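Fe-regulated protein B (Neisseria meningitidis, PDB 4AIP) acts as a TonB-dependent transporter that brings iron across the outer membrane of the meningococcus, probably by taking up an iron-siderophore complex. Local coordinates at residues L131-R136 with S720-N725; V281-T286 with A302-T307; S594-T597 with A602-G605; Y642-Q645 with E650-W653. All coordinates share one frame; numbering follows the deposited sequence.

How the contacts relate
Contact 1 ties a plug-domain loop to the last long loop of the beta-barrel and so spans most of the chain; contacts 2, 3 and 4 follow one another inside the loop it closes. Contacts 1 and 2 form one cluster, their centres about 12 Å apart, joined by Glu284, which meets both His133 and Arg722. Contacts 3 and 4 form another, with centres about 13 Å apart on hairpins whose strands 600-615 and 635-644 are neighbours in the barrel wall. Some 34 to 40 Å between centres separates the two clusters. One therefore joins plug and barrel loops, while the other lies in neighbouring hairpins of the barrel wall, near their turns.

Contact 1: residues L131-R136 with S720-N725; sequences LYHQGR and SQRWTN
Two first torsions aim neighbouring rings at the same arginine: CG of Tyr132 stands between its backbone N and carbonyl carbon (chi1 77°), whereas CG of His133 lies beside N, opposite the carbonyl carbon (chi1 -85°). Both residues occupy the middle of a type I beta turn, Leu131 to Gln134, in the plug domain of a TonB-dependent receptor, and the turn is closed by Gln134 N to Leu131 O at 3.3 Å. Arg722 reaches it from a long loop between the barrel strands 702-709 and 733-741, its long chain, extended from CG to NE, spanning from barrel loop to plug turn. The two rings overlap toward their rims, tilted against each other, Tyr132 CZ standing 3.3 Å above the imidazole plane of His133. A histidine suits this place because its ring carries a polar nitrogen, ND1, beside an apolar face: ND1 probably hydrogen-bonds to OE2 of Glu284, and the same carboxylate oxygen forms a salt bridge with NH2 of Arg722. One buried acid thus holds a plug residue and a barrel-loop residue together, and its charge would be expected to stabilise positive charge on both. Between guanidinium and phenol the meeting is edge to edge, with planes 87° apart: Arg722 NH2 lies near the plane of the Tyr132 ring, 3.6 Å from CE2, and 3.8 Å from His133 CE1.

Contact 2: residues V281-T286 with A302-T307; sequences VREEFT and AYRETT
Arg304 and Thr306, both directed at the loop 281-286, carry the contact made by strand 302-307, while the alternate residues Tyr303 and Glu305 turn to other neighbours. At the start of the strand Ala302 is the nearest in register to the loop, its CA 7.8 Å from that of Val281, and its carbonyl O sits 3.8 Å above the guanidinium plane of Arg304, over the centre. Tyr303 packs on Pro354 of the second subunit. Arg304 comes next, and its chain bends at chi2 (142°) and again at chi3 (-79°), which turns the guanidinium toward the Ala302 end of the strand. There NH1 stops 4.1 Å from Val281 N, and CD passes 4.1 Å from Glu283 OE2. The carboxylate and guanidinium are nearly coplanar, yet Arg304 NH1 and Glu283 OE2 remain 5.0 Å apart; any attraction would act at a distance, with no salt bridge formed. Glu283, extended beyond CG, gives its other oxygen, OE1, to Thr103 OG1 of the plug and to Arg279. After Glu305, which touches Gln274 and Arg276, Thr306 offers its methyl CG2, 4.4 Å from Glu283 OE2; a beta-branched residue fits an extended strand and presents a small apolar surface here. Arg304 lies about 7 Å, side chain to side chain, from Arg276, which binds L-glutamate in another structure of this protein. The strand runs between barrel neighbours 264-276 and 278-279 on one edge and 325-339 on the other, while the short helix 296-299 leads into it from the loop.

Contact 3: residues S594-T597 with A602-G605; sequences SYRT and AKVG
Tyr595 and Ala602 stand side by side on one face of the paired strands, Ser594 and Lys603 on the other. The first pair is hydrogen-bonded in both directions, Tyr595 N to Ala602 O at 2.7 Å and Ala602 N to Tyr595 O at 2.9 Å. Their CB atoms touch at 3.9 Å, but the tyrosine ring, with CG anti to N (chi1 -175°), leads away from alanine toward Phe548; the alanine methyl meets only its base within this pair. Ser594 faces Lys603 in the non-hydrogen-bonded pair, CA to CA 4.4 Å, and Ser594 CA approaches Ala602 O at 3.2 Å in a CA-H...O contact. Beyond it the long chains of Arg596 and Lys603 slant past each other, Arg596 NH2 resting 3.9 Å from Lys603 CD. The like-charged Arg596 NH2 and Lys603 NZ stay 4.7 Å apart. Ser594 OG lies at the edge of the Arg596 guanidinium, and Lys603 has a long, weak ion pair with Glu91 of the plug, which suggests that this face looks into the barrel. The Tyr595 face would then point outward, consistent with the membrane side. This is the end of an antiparallel beta hairpin, 575-597 with 600-615, in the meandering wall of a TonB-dependent barrel.

Contact 4: residues Y642-Q645 with E650-W653; sequences YRFQ and EIGW
Strands 642-644 and 650-653 run antiparallel, their axes 4.9 Å apart, and the hydrogen-bonded pair is Tyr642 with Ile651: Tyr642 N to Ile651 O at 2.9 Å, nearly straight, and Ile651 N to Tyr642 O at 3.1 Å. One residue further on, Arg643 faces Glu650 in a non-hydrogen-bonded pair, and the two side chains meet at about a right angle. With its chain bent at chi2 and chi3, the arginine brings one face of its guanidinium down on the glutamate stem, NH1 being 3.4 Å from CB of Glu650. The charged ends make a long salt bridge, Arg643 NH1 to Glu650 OE2 at 3.7 Å, supplemented by the guanidinium face resting on that methylene carbon. The other nitrogens of the guanidinium are taken up by hydrogen bonds, NE to Asn648 and NH2 to Asn693, which fix its rotation; Arg643 also touches Glu79 of the plug, consistent with this face lying inside the barrel. On the other face the residues are apolar or aromatic. Ile651 holds CG1 between N and the carbonyl carbon (chi1 61°), and chi2 (-147°) then sends CD1 to the edge of the Phe644 ring, 3.4 Å from CE1. CD2 of Tyr642 stands 3.8 Å above the centre of that same ring. Aromatics and a branched aliphatic suit a wall that presumably meets lipid. Together these features are those of a beta hairpin, strands 635-644 and 649-662, in a transmembrane meander barrel of the TonB-dependent receptor fold.

Contact 1: residues L131-R136 with S720-N725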
loop_
_atom_site.group_PDB
_atom_site.type_symbol
_atom_site.label_atom_id
_atom_site.label_comp_id
_atom_site.label_asym_id
_atom_site.label_seq_id
_atom_site.Cartn_x
_atom_site.Cartn_y
_atom_site.Cartn_z
ATOM N N LEU B 131 -6.123 -24.560 6.878
ATOM C CA LEU B 131 -5.533 -25.751 6.260
ATOM C C LEU B 131 -4.591 -26.371 7.244
ATOM O O LEU B 131 -3.867 -25.689 7.956
ATOM C CB LEU B 131 -4.768 -25.396 5.000
ATOM C CG LEU B 131 -4.368 -26.619 4.160
ATOM C CD1 LEU B 131 -5.619 -27.313 3.554
ATOM C CD2 LEU B 131 -3.355 -26.252 3.067
ATOM N N TYR B 132 -4.565 -27.692 7.275
ATOM C CA TYR B 132 -3.796 -28.377 8.307
ATOM C C TYR B 132 -2.277 -28.394 7.998
ATOM O O TYR B 132 -1.486 -28.800 8.819
ATOM C CB TYR B 132 -4.359 -29.774 8.489
ATOM C CG TYR B 132 -3.930 -30.702 7.405
ATOM C CD1 TYR B 132 -4.663 -30.792 6.180
ATOM C CD2 TYR B 132 -2.758 -31.483 7.559
ATOM C CE1 TYR B 132 -4.250 -31.662 5.160
ATOM C CE2 TYR B 132 -2.351 -32.337 6.561
ATOM C CZ TYR B 132 -3.094 -32.429 5.372
ATOM O OH TYR B 132 -2.661 -33.292 4.391
ATOM N N HIS B 133 -1.880 -27.949 6.811
ATOM C CA HIS B 133 -0.475 -27.884 6.446
ATOM C C HIS B 133 0.145 -26.576 6.913
ATOM O O HIS B 133 1.264 -26.240 6.558
ATOM C CB HIS B 133 -0.332 -28.021 4.953
ATOM C CG HIS B 133 -0.287 -29.434 4.468
ATOM N ND1 HIS B 133 0.635 -30.349 4.923
ATOM C CD2 HIS B 133 -1.012 -30.075 3.520
ATOM C CE1 HIS B 133 0.464 -31.497 4.296
ATOM N NE2 HIS B 133 -0.523 -31.354 3.433
ATOM N N GLN B 134 -0.599 -25.826 7.703
ATOM C CA GLN B 134 -0.060 -24.652 8.358
ATOM C C GLN B 134 -0.679 -24.613 9.743
ATOM O O GLN B 134 -1.685 -25.254 9.987
ATOM C CB GLN B 134 -0.420 -23.385 7.557
ATOM C CG GLN B 134 -1.931 -23.223 7.269
ATOM C CD GLN B 134 -2.166 -22.058 6.423
ATOM O OE1 GLN B 134 -2.024 -22.152 5.203
ATOM N NE2 GLN B 134 -2.488 -20.897 7.053
ATOM N N GLY B 135 -0.085 -23.847 10.640
ATOM C CA GLY B 135 -0.648 -23.713 11.963
ATOM C C GLY B 135 -1.670 -22.608 12.021
ATOM O O GLY B 135 -1.874 -21.857 11.090
ATOM N N ARG B 136 -2.327 -22.526 13.145
ATOM C CA ARG B 136 -3.239 -21.477 13.369
ATOM C C ARG B 136 -2.451 -20.217 13.753
ATOM O O ARG B 136 -1.352 -20.278 14.272
ATOM C CB ARG B 136 -4.269 -21.885 14.436
ATOM C CG ARG B 136 -5.261 -22.963 14.003
ATOM C CD ARG B 136 -5.875 -23.619 15.221
ATOM N NE ARG B 136 -7.066 -24.437 14.933
ATOM C CZ ARG B 136 -7.062 -25.730 14.558
ATOM N NH1 ARG B 136 -5.916 -26.403 14.403
ATOM N NH2 ARG B 136 -8.211 -26.343 14.316
ATOM N N SER B 720 7.950 -29.110 17.795
ATOM C CA SER B 720 6.515 -29.080 17.483
ATOM C C SER B 720 6.274 -28.885 16.028
ATOM O O SER B 720 5.973 -27.809 15.586
ATOM C CB SER B 720 5.819 -27.984 18.264
ATOM O OG SER B 720 6.311 -27.947 19.581
ATOM N N GLN B 721 6.384 -29.937 15.266
ATOM C CA GLN B 721 6.143 -29.860 13.831
ATOM C C GLN B 721 6.370 -31.295 13.457
ATOM O O GLN B 721 6.689 -32.083 14.334
ATOM C CB GLN B 721 7.177 -28.934 13.139
ATOM C CG GLN B 721 8.604 -29.485 13.100
ATOM C CD GLN B 721 9.647 -28.447 12.995
ATOM O OE1 GLN B 721 9.635 -27.483 13.728
ATOM N NE2 GLN B 721 10.576 -28.635 12.082
ATOM N N ARG B 722 6.226 -31.672 12.189
ATOM C CA ARG B 722 6.559 -33.038 11.845
ATOM C C ARG B 722 8.052 -33.248 11.976
ATOM O O ARG B 722 8.830 -32.296 11.987
ATOM C CB ARG B 722 6.103 -33.377 10.452
ATOM C CG ARG B 722 4.741 -32.846 10.096
ATOM C CD ARG B 722 4.430 -33.403 8.739
ATOM N NE ARG B 722 3.191 -32.898 8.179
ATOM C CZ ARG B 722 2.020 -33.509 8.288
ATOM N NH1 ARG B 722 1.904 -34.633 8.960
ATOM N NH2 ARG B 722 0.955 -32.983 7.724
ATOM N N TRP B 723 8.435 -34.510 12.027
ATOM C CA TRP B 723 9.760 -34.948 12.446
ATOM C C TRP B 723 10.727 -35.188 11.293
ATOM O O TRP B 723 11.943 -35.370 11.519
ATOM C CB TRP B 723 9.579 -36.245 13.211
ATOM C CG TRP B 723 9.475 -37.434 12.317
ATOM C CD1 TRP B 723 8.412 -37.794 11.477
ATOM C CD2 TRP B 723 10.470 -38.436 12.165
ATOM N NE1 TRP B 723 8.698 -38.981 10.850
ATOM C CE2 TRP B 723 9.954 -39.400 11.239
ATOM C CE3 TRP B 723 11.730 -38.649 12.762
ATOM C CZ2 TRP B 723 10.696 -40.536 10.855
ATOM C CZ3 TRP B 723 12.454 -39.761 12.406
ATOM C CH2 TRP B 723 11.939 -40.711 11.447
ATOM N N THR B 724 10.183 -35.208 10.075
ATOM C CA THR B 724 10.954 -35.361 8.841
ATOM C C THR B 724 11.647 -34.001 8.711
ATOM O O THR B 724 11.436 -33.159 9.563
ATOM C CB THR B 724 10.009 -35.700 7.684
ATOM O OG1 THR B 724 8.823 -34.879 7.793
ATOM C CG2 THR B 724 9.613 -37.199 7.754
ATOM N N ASN B 725 12.528 -33.713 7.778
ATOM C CA ASN B 725 13.271 -32.464 8.120
ATOM C C ASN B 725 12.706 -31.151 7.555
ATOM O O ASN B 725 13.229 -30.608 6.599
ATOM C CB ASN B 725 14.789 -32.591 7.977
ATOM C CG ASN B 725 15.439 -33.409 9.122
ATOM O OD1 ASN B 725 16.234 -34.297 8.857
ATOM N ND2 ASN B 725 15.108 -33.093 10.383
#

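Contact 2: residues V281-T286 with A302-T307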
loop_
_atom_site.group_PDB
_atom_site.type_symbol
_atom_site.label_atom_id
_atom_site.label_comp_id
_atom_site.label_asym_id
_atom_site.label_seq_id
_atom_site.Cartn_x
_atom_site.Cartn_y
_atom_site.Cartn_z
ATOM N N VAL B 281 2.127 -23.610 -1.158
ATOM C CA VAL B 281 0.906 -24.341 -0.847
ATOM C C VAL B 281 1.457 -25.112 0.319
ATOM O O VAL B 281 2.574 -25.591 0.217
ATOM C CB VAL B 281 0.582 -25.346 -1.988
ATOM C CG1 VAL B 281 -0.636 -26.258 -1.607
ATOM C CG2 VAL B 281 0.404 -24.639 -3.357
ATOM N N ARG B 282 0.814 -25.229 1.450
ATOM C CA ARG B 282 1.545 -26.006 2.506
ATOM C C ARG B 282 2.696 -25.280 3.147
ATOM O O ARG B 282 3.854 -25.615 2.897
ATOM C CB ARG B 282 2.194 -27.289 1.961
ATOM C CG ARG B 282 1.288 -28.401 1.580
ATOM C CD ARG B 282 2.107 -29.601 1.170
ATOM N NE ARG B 282 1.433 -30.375 0.138
ATOM C CZ ARG B 282 1.473 -30.108 -1.171
ATOM N NH1 ARG B 282 2.184 -29.077 -1.636
ATOM N NH2 ARG B 282 0.795 -30.873 -2.018
ATOM N N GLU B 283 2.405 -24.349 4.037
ATOM C CA GLU B 283 3.457 -23.530 4.633
ATOM C C GLU B 283 4.385 -24.236 5.625
ATOM O O GLU B 283 5.411 -23.661 6.061
ATOM C CB GLU B 283 2.826 -22.327 5.276
ATOM C CG GLU B 283 1.832 -21.687 4.343
ATOM C CD GLU B 283 1.339 -20.368 4.839
ATOM O OE1 GLU B 283 1.582 -19.999 6.036
ATOM O OE2 GLU B 283 0.685 -19.699 4.021
ATOM N N GLU B 284 4.050 -25.476 5.977
ATOM C CA GLU B 284 4.873 -26.218 6.936
ATOM C C GLU B 284 6.145 -26.774 6.296
ATOM O O GLU B 284 7.052 -27.180 6.980
ATOM C CB GLU B 284 4.070 -27.298 7.676
ATOM C CG GLU B 284 3.725 -28.513 6.818
ATOM C CD GLU B 284 2.995 -29.632 7.599
ATOM O OE1 GLU B 284 3.243 -29.864 8.819
ATOM O OE2 GLU B 284 2.160 -30.301 6.971
ATOM N N PHE B 285 6.188 -26.781 4.977
ATOM C CA PHE B 285 7.351 -27.208 4.232
ATOM C C PHE B 285 7.880 -26.057 3.365
ATOM O O PHE B 285 7.105 -25.175 2.993
ATOM C CB PHE B 285 6.953 -28.348 3.296
ATOM C CG PHE B 285 6.289 -29.545 3.966
ATOM C CD1 PHE B 285 6.897 -30.220 5.033
ATOM C CD2 PHE B 285 5.090 -30.045 3.461
ATOM C CE1 PHE B 285 6.281 -31.316 5.628
ATOM C CE2 PHE B 285 4.474 -31.136 4.046
ATOM C CZ PHE B 285 5.070 -31.768 5.134
ATOM N N THR B 286 9.178 -26.070 3.021
ATOM C CA THR B 286 9.647 -25.227 1.885
ATOM C C THR B 286 9.620 -26.019 0.612
ATOM O O THR B 286 8.788 -26.880 0.445
ATOM C CB THR B 286 11.049 -24.522 2.043
ATOM O OG1 THR B 286 12.119 -25.461 2.170
ATOM C CG2 THR B 286 11.116 -23.835 3.223
ATOM N N ALA B 302 2.892 -18.948 -4.475
ATOM C CA ALA B 302 2.040 -17.927 -5.049
ATOM C C ALA B 302 1.879 -16.851 -4.019
ATOM O O ALA B 302 2.008 -17.145 -2.833
ATOM C CB ALA B 302 0.723 -18.542 -5.344
ATOM N N TYR B 303 1.605 -15.622 -4.433
ATOM C CA TYR B 303 1.316 -14.573 -3.468
ATOM C C TYR B 303 0.075 -14.870 -2.562
ATOM O O TYR B 303 -0.986 -15.343 -3.025
ATOM C CB TYR B 303 1.123 -13.252 -4.191
ATOM C CG TYR B 303 0.824 -12.112 -3.243
ATOM C CD1 TYR B 303 1.831 -11.531 -2.473
ATOM C CD2 TYR B 303 -0.500 -11.676 -3.054
ATOM C CE1 TYR B 303 1.554 -10.428 -1.611
ATOM C CE2 TYR B 303 -0.806 -10.626 -2.161
ATOM C CZ TYR B 303 0.233 -9.999 -1.452
ATOM O OH TYR B 303 -0.121 -8.931 -0.587
ATOM N N ARG B 304 0.207 -14.553 -1.291
ATOM C CA ARG B 304 -0.779 -14.890 -0.314
ATOM C C ARG B 304 -0.887 -13.834 0.750
ATOM O O ARG B 304 0.148 -13.263 1.170
ATOM C CB ARG B 304 -0.332 -16.157 0.350
ATOM C CG ARG B 304 -1.466 -16.967 0.850
ATOM C CD ARG B 304 -1.229 -18.382 0.658
ATOM N NE ARG B 304 -1.534 -18.658 -0.750
ATOM C CZ ARG B 304 -0.821 -19.463 -1.500
ATOM N NH1 ARG B 304 0.163 -20.023 -0.936
ATOM N NH2 ARG B 304 -1.076 -19.725 -2.768
ATOM N N GLU B 305 -2.112 -13.548 1.188
ATOM C CA GLU B 305 -2.287 -12.769 2.423
ATOM C C GLU B 305 -3.120 -13.591 3.371
ATOM O O GLU B 305 -4.135 -14.213 2.964
ATOM C CB GLU B 305 -2.973 -11.399 2.192
ATOM C CG GLU B 305 -2.652 -10.772 0.853
ATOM C CD GLU B 305 -3.168 -9.332 0.666
ATOM O OE1 GLU B 305 -4.338 -9.108 1.033
ATOM O OE2 GLU B 305 -2.414 -8.491 0.091
ATOM N N THR B 306 -2.697 -13.613 4.632
ATOM C CA THR B 306 -3.462 -14.300 5.620
ATOM C C THR B 306 -3.641 -13.309 6.774
ATOM O O THR B 306 -2.689 -12.647 7.190
ATOM C CB THR B 306 -2.902 -15.779 5.962
ATOM O OG1 THR B 306 -2.041 -15.745 7.079
ATOM C CG2 THR B 306 -2.110 -16.421 4.804
ATOM N N THR B 307 -4.884 -13.148 7.233
ATOM C CA THR B 307 -5.257 -12.017 8.079
ATOM C C THR B 307 -6.123 -12.418 9.288
ATOM O O THR B 307 -7.010 -13.291 9.195
ATOM C CB THR B 307 -6.066 -11.017 7.236
ATOM O OG1 THR B 307 -5.520 -10.968 5.915
ATOM C CG2 THR B 307 -5.987 -9.673 7.827
#

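Contact 3: residues S594-T597 with A602-G605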
loop_
_atom_site.group_PDB
_atom_site.type_symbol
_atom_site.label_atom_id
_atom_site.label_comp_id
_atom_site.label_asym_id
_atom_site.label_seq_id
_atom_site.Cartn_x
_atom_site.Cartn_y
_atom_site.Cartn_z
ATOM N N SER B 594 13.897 -18.898 40.358
ATOM C CA SER B 594 14.419 -17.568 40.081
ATOM C C SER B 594 15.256 -17.098 41.267
ATOM O O SER B 594 15.017 -17.482 42.419
ATOM C CB SER B 594 13.274 -16.569 39.879
ATOM O OG SER B 594 12.745 -16.093 41.146
ATOM N N TYR B 595 16.210 -16.221 41.004
ATOM C CA TYR B 595 16.976 -15.649 42.074
ATOM C C TYR B 595 17.211 -14.161 41.806
ATOM O O TYR B 595 17.818 -13.812 40.787
ATOM C CB TYR B 595 18.293 -16.426 42.284
ATOM C CG TYR B 595 19.039 -15.890 43.488
ATOM C CD1 TYR B 595 18.785 -16.386 44.783
ATOM C CD2 TYR B 595 19.968 -14.837 43.344
ATOM C CE1 TYR B 595 19.451 -15.864 45.899
ATOM C CE2 TYR B 595 20.627 -14.303 44.457
ATOM C CZ TYR B 595 20.359 -14.812 45.715
ATOM O OH TYR B 595 21.016 -14.253 46.782
ATOM N N ARG B 596 16.759 -13.301 42.732
ATOM C CA ARG B 596 16.788 -11.844 42.536
ATOM C C ARG B 596 17.502 -11.099 43.667
ATOM O O ARG B 596 17.167 -11.272 44.842
ATOM C CB ARG B 596 15.377 -11.274 42.281
ATOM C CG ARG B 596 14.799 -11.564 40.859
ATOM C CD ARG B 596 13.221 -11.505 40.829
ATOM N NE ARG B 596 12.583 -12.496 39.937
ATOM C CZ ARG B 596 12.097 -12.234 38.709
ATOM N NH1 ARG B 596 12.156 -11.003 38.191
ATOM N NH2 ARG B 596 11.541 -13.212 37.981
ATOM N N THR B 597 18.503 -10.285 43.299
ATOM C CA THR B 597 19.315 -9.489 44.260
ATOM C C THR B 597 20.119 -8.386 43.563
ATOM O O THR B 597 20.785 -8.626 42.520
ATOM C CB THR B 597 20.284 -10.384 45.147
ATOM O OG1 THR B 597 20.685 -9.656 46.302
ATOM C CG2 THR B 597 21.577 -10.840 44.400
ATOM N N ALA B 602 18.356 -14.160 37.961
ATOM C CA ALA B 602 18.785 -15.530 37.553
ATOM C C ALA B 602 17.585 -16.385 37.444
ATOM O O ALA B 602 16.765 -16.313 38.324
ATOM C CB ALA B 602 19.699 -16.148 38.612
ATOM N N LYS B 603 17.505 -17.248 36.421
ATOM C CA LYS B 603 16.298 -18.047 36.181
ATOM C C LYS B 603 16.585 -19.384 35.515
ATOM O O LYS B 603 17.455 -19.478 34.651
ATOM C CB LYS B 603 15.294 -17.250 35.335
ATOM C CG LYS B 603 14.995 -15.846 35.914
ATOM C CD LYS B 603 13.706 -15.197 35.445
ATOM C CE LYS B 603 13.514 -15.217 33.942
ATOM N NZ LYS B 603 12.943 -13.854 33.572
ATOM N N VAL B 604 15.831 -20.410 35.899
ATOM C CA VAL B 604 15.928 -21.788 35.340
ATOM C C VAL B 604 14.552 -22.324 35.382
ATOM O O VAL B 604 13.749 -21.863 36.223
ATOM C CB VAL B 604 16.748 -22.807 36.220
ATOM C CG1 VAL B 604 18.163 -22.879 35.768
ATOM C CG2 VAL B 604 16.742 -22.412 37.664
ATOM N N GLY B 605 14.299 -23.307 34.524
ATOM C CA GLY B 605 13.024 -23.946 34.357
ATOM C C GLY B 605 13.211 -25.187 33.510
ATOM O O GLY B 605 14.154 -25.257 32.700
#

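Contact 4: residues Y642-Q645 with E650-W653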
loop_
_atom_site.group_PDB
_atom_site.type_symbol
_atom_site.label_atom_id
_atom_site.label_comp_id
_atom_site.label_asym_id
_atom_site.label_seq_id
_atom_site.Cartn_x
_atom_site.Cartn_y
_atom_site.Cartn_z
ATOM N N TYR B 642 22.133 -8.982 34.359
ATOM C CA TYR B 642 22.551 -8.025 35.353
ATOM C C TYR B 642 22.211 -6.598 34.925
ATOM O O TYR B 642 22.515 -6.201 33.801
ATOM C CB TYR B 642 24.067 -8.186 35.688
ATOM C CG TYR B 642 24.420 -7.287 36.838
ATOM C CD1 TYR B 642 23.928 -7.536 38.141
ATOM C CD2 TYR B 642 25.164 -6.148 36.627
ATOM C CE1 TYR B 642 24.206 -6.628 39.231
ATOM C CE2 TYR B 642 25.447 -5.231 37.686
ATOM C CZ TYR B 642 24.979 -5.475 38.979
ATOM O OH TYR B 642 25.303 -4.557 39.984
ATOM N N ARG B 643 21.632 -5.824 35.846
ATOM C CA ARG B 643 21.292 -4.427 35.578
ATOM C C ARG B 643 22.182 -3.407 36.303
ATOM O O ARG B 643 22.130 -3.302 37.531
ATOM C CB ARG B 643 19.797 -4.127 35.889
ATOM C CG ARG B 643 19.497 -2.617 35.627
ATOM C CD ARG B 643 18.137 -2.341 35.028
ATOM N NE ARG B 643 18.164 -1.835 33.650
ATOM C CZ ARG B 643 17.539 -2.430 32.646
ATOM N NH1 ARG B 643 16.917 -3.561 32.869
ATOM N NH2 ARG B 643 17.585 -1.927 31.424
ATOM N N PHE B 644 22.967 -2.627 35.555
ATOM C CA PHE B 644 23.941 -1.729 36.178
ATOM C C PHE B 644 23.255 -0.502 36.604
ATOM O O PHE B 644 22.422 0.022 35.857
ATOM C CB PHE B 644 25.012 -1.313 35.202
ATOM C CG PHE B 644 25.865 -2.428 34.769
ATOM C CD1 PHE B 644 25.422 -3.297 33.778
ATOM C CD2 PHE B 644 27.120 -2.639 35.373
ATOM C CE1 PHE B 644 26.203 -4.343 33.374
ATOM C CE2 PHE B 644 27.921 -3.685 34.964
ATOM C CZ PHE B 644 27.467 -4.540 33.958
ATOM N N GLN B 645 23.605 0.006 37.780
ATOM C CA GLN B 645 22.948 1.252 38.179
ATOM C C GLN B 645 23.296 2.422 37.278
ATOM O O GLN B 645 22.397 3.164 36.861
ATOM C CB GLN B 645 23.009 1.548 39.674
ATOM C CG GLN B 645 21.795 0.965 40.420
ATOM C CD GLN B 645 20.407 1.098 39.640
ATOM O OE1 GLN B 645 20.345 1.219 38.384
ATOM N NE2 GLN B 645 19.308 1.052 40.403
ATOM N N GLU B 650 21.047 -3.365 31.036
ATOM C CA GLU B 650 21.029 -4.721 31.441
ATOM C C GLU B 650 21.694 -5.464 30.316
ATOM O O GLU B 650 21.341 -5.221 29.100
ATOM C CB GLU B 650 19.579 -5.223 31.642
ATOM C CG GLU B 650 19.515 -6.490 32.441
ATOM C CD GLU B 650 18.120 -6.907 32.849
ATOM O OE1 GLU B 650 17.312 -7.265 31.951
ATOM O OE2 GLU B 650 17.872 -6.933 34.080
ATOM N N ILE B 651 22.647 -6.331 30.696
ATOM C CA ILE B 651 23.176 -7.352 29.791
ATOM C C ILE B 651 22.913 -8.687 30.363
ATOM O O ILE B 651 22.937 -8.849 31.593
ATOM C CB ILE B 651 24.714 -7.320 29.601
ATOM C CG1 ILE B 651 25.441 -7.566 30.944
ATOM C CG2 ILE B 651 25.142 -6.032 28.871
ATOM C CD1 ILE B 651 26.808 -6.777 31.061
ATOM N N GLY B 652 22.758 -9.662 29.490
ATOM C CA GLY B 652 22.506 -10.994 29.957
ATOM C C GLY B 652 22.497 -12.047 28.906
ATOM O O GLY B 652 22.743 -11.788 27.759
ATOM N N TRP B 653 22.278 -13.270 29.330
ATOM C CA TRP B 653 22.434 -14.430 28.485
ATOM C C TRP B 653 21.137 -15.181 28.692
ATOM O O TRP B 653 20.523 -15.063 29.772
ATOM C CB TRP B 653 23.604 -15.301 28.986
ATOM C CG TRP B 653 23.440 -16.747 28.516
ATOM C CD1 TRP B 653 23.675 -17.219 27.262
ATOM C CD2 TRP B 653 22.914 -17.853 29.262
ATOM N NE1 TRP B 653 23.400 -18.573 27.195
ATOM C CE2 TRP B 653 22.886 -18.973 28.393
ATOM C CE3 TRP B 653 22.489 -18.024 30.601
ATOM C CZ2 TRP B 653 22.463 -20.249 28.816
ATOM C CZ3 TRP B 653 22.060 -19.277 31.019
ATOM C CH2 TRP B 653 22.061 -20.377 30.128
#